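Local coordinates for putative adenylate cyclase (Vibrio parahaemolyticus, PDB 2ACA), which is a putative adenylate cyclase of the CYTH family, probably acting on a triphosphate substrate in the central cavity of its antiparallel sheet, as in relatives, at residues V13-R18 / A168-R173. Numbering follows the deposited sequence.
Sequences VELKYR and ADREHR. With PO4 (phosphate ion), chain C.
Two backbone hydrogen bonds fasten the loop 168-173, which follows helix 152-162, across strand 11-19 at a single beta bridge between Y17 and R170. E171 N donates to K16 O at 2.8 Å, almost straight at 175°. R18 N donates to D169 O at 3.1 Å, and each donor stands above the carbonyl plane. Side-chain packing adds to the bridge. R170 passes its methylenes obliquely over a face of the Y17 ring, with R170 CD 3.9 Å from the ring centroid in a CH-pi contact; bends at chi2 and chi3 bring its NH1 back for a weak bond to K16 O. K16 runs alongside E171, K16 CD meeting E171 CG at 3.5 Å. The charges form a network: E171 OE2 accepts from both N and NE of R173, the latter a salt bridge of 3.1 Å. E171 OE1 takes a weak bond from R173 NH2 and lies well out of the R18 guanidinium plane, a long charge-only pair with R18 NE. K16 NZ bonds weakly to a phosphate ion and pairs weakly with E138. K16, the lysine of the ExExK signature, thus sits where a substrate phosphate would probably bind, as in CYTH relatives, whereas ionisation of buried E171 is probably favoured chiefly by R173, with R18 adding a more distant charge.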
loop_
_atom_site.group_PDB
_atom_site.type_symbol
_atom_site.label_atom_id
_atom_site.label_comp_id
_atom_site.label_asym_id
_atom_site.label_seq_id
_atom_site.Cartn_x
_atom_site.Cartn_y
_atom_site.Cartn_z
ATOM N N VAL A 13 -0.248 21.837 -4.040
ATOM C CA VAL A 13 0.582 23.029 -4.112
ATOM C C VAL A 13 1.124 23.178 -2.698
ATOM O O VAL A 13 0.372 23.084 -1.722
ATOM C CB VAL A 13 -0.221 24.295 -4.502
ATOM C CG1 VAL A 13 -0.700 24.187 -5.935
ATOM C CG2 VAL A 13 -1.402 24.474 -3.578
ATOM N N GLU A 14 2.428 23.401 -2.588
ATOM C CA GLU A 14 3.073 23.510 -1.288
ATOM C C GLU A 14 4.197 24.532 -1.300
ATOM O O GLU A 14 4.992 24.575 -2.233
ATOM C CB GLU A 14 3.642 22.141 -0.907
ATOM C CG GLU A 14 4.291 22.045 0.453
ATOM C CD GLU A 14 5.019 20.728 0.630
ATOM O OE1 GLU A 14 5.219 20.292 1.786
ATOM O OE2 GLU A 14 5.402 20.123 -0.396
ATOM N N LEU A 15 4.249 25.355 -0.259
ATOM C CA LEU A 15 5.297 26.361 -0.122
ATOM C C LEU A 15 6.061 26.037 1.146
ATOM O O LEU A 15 5.460 25.882 2.207
ATOM C CB LEU A 15 4.704 27.768 -0.007
ATOM C CG LEU A 15 4.170 28.407 -1.288
ATOM C CD1 LEU A 15 3.114 27.517 -1.906
ATOM C CD2 LEU A 15 3.585 29.773 -0.972
ATOM N N LYS A 16 7.379 25.937 1.041
ATOM C CA LYS A 16 8.193 25.617 2.198
ATOM C C LYS A 16 8.903 26.857 2.704
ATOM O O LYS A 16 9.405 27.663 1.923
ATOM C CB LYS A 16 9.237 24.553 1.855
ATOM C CG LYS A 16 10.007 24.026 3.073
ATOM C CD LYS A 16 11.310 23.335 2.667
ATOM C CE LYS A 16 11.109 22.350 1.519
ATOM N NZ LYS A 16 10.698 20.990 1.950
ATOM N N TYR A 17 8.950 27.003 4.019
ATOM C CA TYR A 17 9.610 28.145 4.621
ATOM C C TYR A 17 10.534 27.718 5.737
ATOM O O TYR A 17 10.377 26.649 6.325
ATOM C CB TYR A 17 8.599 29.137 5.199
ATOM C CG TYR A 17 7.714 29.822 4.190
ATOM C CD1 TYR A 17 6.547 29.219 3.738
ATOM C CD2 TYR A 17 8.038 31.087 3.689
ATOM C CE1 TYR A 17 5.720 29.854 2.817
ATOM C CE2 TYR A 17 7.216 31.728 2.766
ATOM C CZ TYR A 17 6.060 31.107 2.337
ATOM O OH TYR A 17 5.230 31.747 1.442
ATOM N N ARG A 18 11.496 28.582 6.021
ATOM C CA ARG A 18 12.462 28.367 7.079
ATOM C C ARG A 18 11.840 29.117 8.261
ATOM O O ARG A 18 11.426 30.266 8.107
ATOM C CB ARG A 18 13.764 29.026 6.685
ATOM C CG ARG A 18 15.018 28.482 7.319
ATOM C CD ARG A 18 16.160 29.235 6.679
ATOM N NE ARG A 18 15.784 29.658 5.332
ATOM C CZ ARG A 18 16.400 30.607 4.640
ATOM N NH1 ARG A 18 17.440 31.237 5.175
ATOM N NH2 ARG A 18 15.966 30.929 3.419
ATOM N N ALA A 168 11.421 36.089 1.458
ATOM C CA ALA A 168 12.816 35.978 1.861
ATOM C C ALA A 168 13.003 34.766 2.769
ATOM O O ALA A 168 14.119 34.278 2.951
ATOM C CB ALA A 168 13.260 37.255 2.582
ATOM N N ASP A 169 11.902 34.290 3.340
ATOM C CA ASP A 169 11.932 33.130 4.225
ATOM C C ASP A 169 11.740 31.830 3.436
ATOM O O ASP A 169 12.075 30.742 3.913
ATOM C CB ASP A 169 10.839 33.253 5.293
ATOM C CG ASP A 169 11.022 34.475 6.174
ATOM O OD1 ASP A 169 12.124 34.634 6.746
ATOM O OD2 ASP A 169 10.063 35.269 6.296
ATOM N N ARG A 170 11.199 31.964 2.228
ATOM C CA ARG A 170 10.953 30.831 1.347
ATOM C C ARG A 170 12.165 29.930 1.216
ATOM O O ARG A 170 13.281 30.404 1.029
ATOM C CB ARG A 170 10.551 31.325 -0.042
ATOM C CG ARG A 170 9.086 31.723 -0.159
ATOM C CD ARG A 170 8.204 30.507 -0.452
ATOM N NE ARG A 170 8.252 30.132 -1.865
ATOM C CZ ARG A 170 8.481 28.899 -2.309
ATOM N NH1 ARG A 170 8.691 27.906 -1.455
ATOM N NH2 ARG A 170 8.491 28.655 -3.613
ATOM N N GLU A 171 11.934 28.627 1.322
ATOM C CA GLU A 171 12.996 27.640 1.186
ATOM C C GLU A 171 12.696 26.808 -0.055
ATOM O O GLU A 171 11.697 26.089 -0.109
ATOM C CB GLU A 171 13.055 26.733 2.417
ATOM C CG GLU A 171 14.013 25.556 2.267
ATOM C CD GLU A 171 15.453 25.988 2.091
ATOM O OE1 GLU A 171 16.039 26.501 3.070
ATOM O OE2 GLU A 171 16.004 25.827 0.978
ATOM N N HIS A 172 13.564 26.911 -1.055
ATOM C CA HIS A 172 13.380 26.181 -2.300
ATOM C C HIS A 172 14.042 24.810 -2.324
ATOM O O HIS A 172 13.660 23.957 -3.119
ATOM C CB HIS A 172 13.871 27.022 -3.483
ATOM C CG HIS A 172 12.913 28.097 -3.890
ATOM N ND1 HIS A 172 12.643 29.194 -3.100
ATOM C CD2 HIS A 172 12.135 28.225 -4.990
ATOM C CE1 HIS A 172 11.739 29.951 -3.696
ATOM N NE2 HIS A 172 11.414 29.386 -4.845
ATOM N N ARG A 173 15.033 24.594 -1.467
ATOM C CA ARG A 173 15.695 23.298 -1.415
ATOM C C ARG A 173 14.752 22.335 -0.695
ATOM O O ARG A 173 14.298 22.608 0.422
ATOM C CB ARG A 173 17.021 23.405 -0.661
ATOM C CG ARG A 173 18.090 24.213 -1.377
ATOM C CD ARG A 173 19.302 24.362 -0.488
ATOM N NE ARG A 173 18.998 25.109 0.728
ATOM C CZ ARG A 173 19.840 25.253 1.748
ATOM N NH1 ARG A 173 21.045 24.698 1.701
ATOM N NH2 ARG A 173 19.479 25.952 2.815
HETATM P P PO4 C . 9.683 17.953 0.038
HETATM O O1 PO4 C . 8.876 16.870 -0.580
HETATM O O2 PO4 C . 9.113 18.294 1.367
HETATM O O3 PO4 C . 9.656 19.153 -0.836
HETATM O O4 PO4 C . 11.088 17.495 0.201
#